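Local structure of putative hydrolase (Agrobacterium vitis, 3LLC) at residues G45-M50 with G82-G87; S90-E95 with R187-D192. The protein probably acts as an alpha/beta-hydrolase esterase or acyl-protein thioesterase, removing fatty acyl groups from proteins and possibly hydrolysing acyl-glucuronides. One frame throughout, in Å; residues are numbered along the deposited sequence.

Contact 1 (G45-M50 with G82-G87); sequences GYRSDM and GAFRDG
The phenol of Tyr46 receives the edge of the Phe84 ring in an offset edge-to-face pair. Both residues sit on loops at one end of the central sheet of the alpha/beta-hydrolase fold. Gly45-Met50 follows strand 39-43, and Gly82-Gly87 leads into helix 89-103. The ring centroids of Tyr46 and Phe84 are 5.5 Å apart, and the planes of these two rings meet at 66°. The tight part is narrow. Phe84 CZ is the leading atom, 3.6 Å from Tyr46 CZ. Tyr46 OH lies at the Phe84 edge, near the plane of that ring, 3.7 Å from Phe84 CE2. The chi1 of Phe84, -175°, sets CG anti to the backbone N and carries the ring across to the tyrosine. The looser side belongs to Arg47. Its aliphatic part comes obliquely to the Phe84 ring, with Arg47 CG 4.0 Å from Phe84 CZ and 4.1 Å from Phe84 CE1. The contact is thus apolar, and polar ends are satisfied elsewhere. Tyr46 OH bonds to Ile184 O, and the guanidinium of Arg47 reaches Asn183 OD1 and Glu181 O. Arg85, within the 3-10 segment 84-86, is exposed and takes no part. In alpha/beta hydrolases the loop that here follows strand 39-43 commonly supplies a backbone N-H to the oxyanion hole. Consistent with a nearby pocket, Tyr46 N bonds to a tetraethylene glycol, probably from the crystallisation liquor. A type II turn from Gly45 to Ser48 shapes the loop, with Arg47 at positive phi. Gly45 O accepts two bonds, from Ser48 N at 3.0 Å and from Ser48 OG at 2.7 Å.

Contact 2 (S90-E95 with R187-D192); sequences SRWLEE and RALMED
Two hydrogen bonds from Ser90, in the first turn of helix 89-103, to the carboxylate of Asp192 on helix 187-195 join two helices of the alpha/beta-hydrolase fold. The first helix flanks the main sheet. The second lies in the long insertion between strands 136-143 and 209-214, where members of this fold often carry a cap. Asp192 meets Ser90 with both oxygens. Asp192 OD2 accepts from Ser90 N at 2.9 Å; the bond is fairly straight, at 162°, and arrives on the syn side, 21° out of the carboxylate plane. OD1 uses its syn lone pair for the hydroxyl, with Ser90 OG only 2.5 Å from Asp192 OD1. The serine hydroxyl stands beside its own N-H, chi1 -67°, and this lets the two donors face one carboxylate. Asn196 ND2 adds a second partner to Ser90 OG and also bonds to Asp192 O. Deeper in, the contact turns apolar. Trp92 CZ3 touches one methyl of Leu189, CD1, at 3.9 Å, and the two side chains cross at about a right angle. The indole is secured on its polar side by a bond from NE1 to Ser75 O, and it also packs on Met115 and Ile119 of helix 115-128. Two bonds from one residue should restrict the rotation of the Asp192 carboxylate. Its negative charge lies at the N-terminal end of helix 89-103, so the helix dipole would probably stabilise the ionised form.

The centres of contacts 1 and 2 lie about 11 Å apart, and the two touch. Along the chain contact 1 closes before contact 2 opens: Gly82-Gly87 runs almost directly into helix 89-103, which carries Ser90-Glu95. Trp92 is the shared piece. Trp92 CZ2 is 3.4 Å from Gly87 CA, and Trp92 CH2 is 4.0 Å from Tyr46 CE1. Both contacts also meet the same inserted region. Contact 1 joins core loops next to strand 183-186 of the insertion, through Asn183 and Ile184, and contact 2 ties helix 89-103 to helix 187-195. Tyr46 of contact 1 lies near, without touching, a probable Ser114-His247-Asp217 triad.

Contact 1 (G45-M50 with G82-G87)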
loop_
_atom_site.group_PDB
_atom_site.type_symbol
_atom_site.label_atom_id
_atom_site.label_comp_id
_atom_site.label_asym_id
_atom_site.label_seq_id
_atom_site.Cartn_x
_atom_site.Cartn_y
_atom_site.Cartn_z
ATOM N N GLY A 45 -0.329 -2.010 -4.932
ATOM C CA GLY A 45 -0.762 -0.857 -5.756
ATOM C C GLY A 45 -2.199 -0.931 -6.290
ATOM O O GLY A 45 -2.879 -1.963 -6.211
ATOM N N TYR A 46 -2.640 0.176 -6.875
ATOM C CA TYR A 46 -3.942 0.302 -7.510
ATOM C C TYR A 46 -3.992 -0.736 -8.615
ATOM O O TYR A 46 -3.054 -0.832 -9.365
ATOM C CB TYR A 46 -4.012 1.686 -8.140
ATOM C CG TYR A 46 -5.325 2.157 -8.718
ATOM C CD1 TYR A 46 -6.373 2.489 -7.875
ATOM C CD2 TYR A 46 -5.471 2.423 -10.081
ATOM C CE1 TYR A 46 -7.560 3.001 -8.357
ATOM C CE2 TYR A 46 -6.685 2.927 -10.586
ATOM C CZ TYR A 46 -7.712 3.223 -9.705
ATOM O OH TYR A 46 -8.921 3.750 -10.110
ATOM N N ARG A 47 -5.047 -1.519 -8.708
ATOM C CA ARG A 47 -5.115 -2.555 -9.759
ATOM C C ARG A 47 -4.111 -3.715 -9.647
ATOM O O ARG A 47 -4.012 -4.505 -10.571
ATOM C CB ARG A 47 -5.020 -1.924 -11.192
ATOM C CG ARG A 47 -6.182 -0.973 -11.547
ATOM C CD ARG A 47 -6.073 -0.446 -13.000
ATOM N NE ARG A 47 -6.260 -1.507 -13.996
ATOM C CZ ARG A 47 -6.007 -1.395 -15.304
ATOM N NH1 ARG A 47 -5.557 -0.254 -15.833
ATOM N NH2 ARG A 47 -6.215 -2.436 -16.105
ATOM N N SER A 48 -3.407 -3.872 -8.528
ATOM C CA SER A 48 -2.495 -5.018 -8.380
ATOM C C SER A 48 -3.249 -6.248 -7.849
ATOM O O SER A 48 -4.427 -6.172 -7.443
ATOM C CB SER A 48 -1.351 -4.689 -7.393
ATOM O OG SER A 48 -1.882 -4.484 -6.078
ATOM N N ASP A 49 -2.531 -7.366 -7.798
ATOM C CA ASP A 49 -3.055 -8.483 -7.007
ATOM C C ASP A 49 -1.955 -9.179 -6.253
ATOM O O ASP A 49 -0.751 -8.929 -6.413
ATOM C CB ASP A 49 -3.993 -9.439 -7.777
ATOM C CG ASP A 49 -3.272 -10.342 -8.749
ATOM O OD1 ASP A 49 -2.191 -10.870 -8.442
ATOM O OD2 ASP A 49 -3.834 -10.567 -9.827
HETATM N N MSE A 50 -2.388 -9.974 -5.285
HETATM C CA MSE A 50 -1.438 -10.499 -4.282
HETATM C C MSE A 50 -0.502 -11.608 -4.795
HETATM O O MSE A 50 0.389 -12.064 -4.052
HETATM C CB MSE A 50 -2.187 -10.925 -3.011
HETATM C CG MSE A 50 -3.060 -12.076 -3.185
HETATM SE SE MSE A 50 -3.932 -12.652 -1.481
HETATM C CE MSE A 50 -5.281 -13.713 -2.219
ATOM N N GLY A 82 -16.691 -7.598 -4.065
ATOM C CA GLY A 82 -16.947 -6.166 -4.209
ATOM C C GLY A 82 -16.603 -5.631 -5.606
ATOM O O GLY A 82 -15.753 -6.221 -6.283
ATOM N N ALA A 83 -17.292 -4.564 -6.039
ATOM C CA ALA A 83 -17.046 -3.927 -7.361
ATOM C C ALA A 83 -15.847 -2.992 -7.321
ATOM O O ALA A 83 -15.670 -2.223 -6.365
ATOM C CB ALA A 83 -18.305 -3.151 -7.848
ATOM N N PHE A 84 -15.005 -3.042 -8.355
ATOM C CA PHE A 84 -13.916 -2.094 -8.476
ATOM C C PHE A 84 -14.380 -0.617 -8.386
ATOM O O PHE A 84 -13.747 0.181 -7.674
ATOM C CB PHE A 84 -13.119 -2.310 -9.761
ATOM C CG PHE A 84 -11.932 -1.423 -9.855
ATOM C CD1 PHE A 84 -10.731 -1.784 -9.259
ATOM C CD2 PHE A 84 -12.006 -0.209 -10.533
ATOM C CE1 PHE A 84 -9.606 -0.951 -9.329
ATOM C CE2 PHE A 84 -10.889 0.632 -10.597
ATOM C CZ PHE A 84 -9.699 0.269 -9.992
ATOM N N ARG A 85 -15.476 -0.278 -9.041
ATOM C CA ARG A 85 -15.930 1.126 -9.063
ATOM C C ARG A 85 -16.457 1.637 -7.695
ATOM O O ARG A 85 -16.666 2.842 -7.532
ATOM C CB ARG A 85 -16.961 1.354 -10.176
ATOM C CG ARG A 85 -18.326 0.833 -9.831
ATOM C CD ARG A 85 -19.374 1.265 -10.853
ATOM N NE ARG A 85 -20.690 0.752 -10.489
ATOM C CZ ARG A 85 -21.472 1.244 -9.525
ATOM N NH1 ARG A 85 -21.086 2.280 -8.785
ATOM N NH2 ARG A 85 -22.661 0.691 -9.296
ATOM N N ASP A 86 -16.684 0.732 -6.735
ATOM C CA ASP A 86 -17.047 1.132 -5.367
ATOM C C ASP A 86 -15.816 1.355 -4.472
ATOM O O ASP A 86 -15.951 1.811 -3.339
ATOM C CB ASP A 86 -18.009 0.107 -4.729
ATOM C CG ASP A 86 -19.379 0.067 -5.409
ATOM O OD1 ASP A 86 -19.834 1.100 -5.909
ATOM O OD2 ASP A 86 -19.996 -1.011 -5.496
ATOM N N GLY A 87 -14.623 1.033 -4.964
ATOM C CA GLY A 87 -13.401 1.239 -4.230
ATOM C C GLY A 87 -13.011 2.693 -3.952
ATOM O O GLY A 87 -13.173 3.566 -4.785
#

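Contact 2 (S90-E95 with R187-D192)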
loop_
_atom_site.group_PDB
_atom_site.type_symbol
_atom_site.label_atom_id
_atom_site.label_comp_id
_atom_site.label_asym_id
_atom_site.label_seq_id
_atom_site.Cartn_x
_atom_site.Cartn_y
_atom_site.Cartn_z
ATOM N N SER A 90 -10.606 5.168 1.587
ATOM C CA SER A 90 -11.228 4.831 2.878
ATOM C C SER A 90 -11.619 3.342 2.993
ATOM O O SER A 90 -11.382 2.702 4.041
ATOM C CB SER A 90 -12.437 5.710 3.189
ATOM O OG SER A 90 -12.067 7.069 3.400
ATOM N N ARG A 91 -12.263 2.791 1.949
ATOM C CA ARG A 91 -12.697 1.382 1.974
ATOM C C ARG A 91 -11.524 0.400 1.968
ATOM O O ARG A 91 -11.553 -0.634 2.666
ATOM C CB ARG A 91 -13.662 1.057 0.804
ATOM C CG ARG A 91 -15.069 1.546 1.074
ATOM C CD ARG A 91 -15.950 1.530 -0.139
ATOM N NE ARG A 91 -16.149 0.231 -0.794
ATOM C CZ ARG A 91 -17.057 -0.689 -0.450
ATOM N NH1 ARG A 91 -17.845 -0.538 0.616
ATOM N NH2 ARG A 91 -17.167 -1.797 -1.180
ATOM N N TRP A 92 -10.482 0.717 1.189
ATOM C CA TRP A 92 -9.315 -0.157 1.075
ATOM C C TRP A 92 -8.459 -0.107 2.353
ATOM O O TRP A 92 -7.929 -1.127 2.790
ATOM C CB TRP A 92 -8.500 0.196 -0.185
ATOM C CG TRP A 92 -9.262 -0.171 -1.476
ATOM C CD1 TRP A 92 -10.097 -1.229 -1.643
ATOM C CD2 TRP A 92 -9.215 0.501 -2.765
ATOM N NE1 TRP A 92 -10.589 -1.268 -2.940
ATOM C CE2 TRP A 92 -10.059 -0.228 -3.646
ATOM C CE3 TRP A 92 -8.559 1.632 -3.245
ATOM C CZ2 TRP A 92 -10.245 0.139 -4.994
ATOM C CZ3 TRP A 92 -8.763 2.013 -4.578
ATOM C CH2 TRP A 92 -9.609 1.275 -5.424
ATOM N N LEU A 93 -8.416 1.057 2.996
ATOM C CA LEU A 93 -7.803 1.180 4.313
ATOM C C LEU A 93 -8.579 0.367 5.353
ATOM O O LEU A 93 -7.964 -0.322 6.182
ATOM C CB LEU A 93 -7.747 2.658 4.739
ATOM C CG LEU A 93 -7.356 2.944 6.204
ATOM C CD1 LEU A 93 -5.888 2.463 6.500
ATOM C CD2 LEU A 93 -7.487 4.494 6.488
ATOM N N GLU A 94 -9.907 0.468 5.340
ATOM C CA GLU A 94 -10.747 -0.275 6.254
ATOM C C GLU A 94 -10.467 -1.785 6.156
ATOM O O GLU A 94 -10.447 -2.515 7.163
ATOM C CB GLU A 94 -12.223 0.001 5.958
ATOM C CG GLU A 94 -13.183 -0.673 6.921
ATOM C CD GLU A 94 -14.668 -0.450 6.597
ATOM O OE1 GLU A 94 -15.021 -0.028 5.460
ATOM O OE2 GLU A 94 -15.494 -0.728 7.494
ATOM N N GLU A 95 -10.250 -2.248 4.932
ATOM C CA GLU A 95 -9.936 -3.667 4.694
ATOM C C GLU A 95 -8.541 -4.057 5.272
ATOM O O GLU A 95 -8.395 -5.096 5.929
ATOM C CB GLU A 95 -10.024 -3.949 3.179
ATOM C CG GLU A 95 -11.463 -3.858 2.638
ATOM C CD GLU A 95 -11.560 -3.569 1.118
ATOM O OE1 GLU A 95 -10.542 -3.803 0.433
ATOM O OE2 GLU A 95 -12.664 -3.156 0.659
ATOM N N ARG A 187 -15.157 9.492 -9.568
ATOM C CA ARG A 187 -15.444 10.717 -8.821
ATOM C C ARG A 187 -15.338 10.424 -7.315
ATOM O O ARG A 187 -14.728 11.196 -6.588
ATOM C CB ARG A 187 -16.828 11.257 -9.174
ATOM C CG ARG A 187 -17.172 12.612 -8.520
ATOM C CD ARG A 187 -18.569 13.120 -8.920
ATOM N NE ARG A 187 -19.159 13.954 -7.877
ATOM C CZ ARG A 187 -20.348 14.543 -7.959
ATOM N NH1 ARG A 187 -21.099 14.404 -9.044
ATOM N NH2 ARG A 187 -20.785 15.273 -6.943
ATOM N N ALA A 188 -15.905 9.306 -6.871
ATOM C CA ALA A 188 -15.829 8.891 -5.439
ATOM C C ALA A 188 -14.401 8.732 -4.920
ATOM O O ALA A 188 -14.070 9.218 -3.827
ATOM C CB ALA A 188 -16.683 7.612 -5.168
ATOM N N LEU A 189 -13.526 8.094 -5.701
ATOM C CA LEU A 189 -12.114 8.008 -5.357
ATOM C C LEU A 189 -11.461 9.385 -5.226
ATOM O O LEU A 189 -10.691 9.613 -4.285
ATOM C CB LEU A 189 -11.324 7.167 -6.397
ATOM C CG LEU A 189 -9.837 7.011 -6.143
ATOM C CD1 LEU A 189 -9.532 5.758 -5.315
ATOM C CD2 LEU A 189 -8.995 6.994 -7.457
HETATM N N MSE A 190 -11.693 10.274 -6.186
HETATM C CA MSE A 190 -11.070 11.606 -6.151
HETATM C C MSE A 190 -11.559 12.405 -4.900
HETATM O O MSE A 190 -10.752 13.024 -4.225
HETATM C CB MSE A 190 -11.393 12.425 -7.419
HETATM C CG MSE A 190 -10.884 11.792 -8.766
HETATM SE SE MSE A 190 -9.045 11.710 -8.935
HETATM C CE MSE A 190 -8.705 13.616 -8.869
ATOM N N GLU A 191 -12.853 12.355 -4.614
ATOM C CA GLU A 191 -13.427 13.148 -3.497
ATOM C C GLU A 191 -12.897 12.592 -2.155
ATOM O O GLU A 191 -12.412 13.331 -1.308
ATOM C CB GLU A 191 -14.945 13.116 -3.536
ATOM C CG GLU A 191 -15.569 13.940 -4.672
ATOM C CD GLU A 191 -17.059 13.752 -4.834
ATOM O OE1 GLU A 191 -17.679 12.851 -4.219
ATOM O OE2 GLU A 191 -17.617 14.520 -5.626
ATOM N N ASP A 192 -12.921 11.278 -2.018
ATOM C CA ASP A 192 -12.462 10.611 -0.782
ATOM C C ASP A 192 -10.944 10.664 -0.600
ATOM O O ASP A 192 -10.466 10.589 0.531
ATOM C CB ASP A 192 -13.037 9.182 -0.722
ATOM C CG ASP A 192 -12.498 8.357 0.458
ATOM O OD1 ASP A 192 -13.084 8.455 1.545
ATOM O OD2 ASP A 192 -11.504 7.637 0.298
#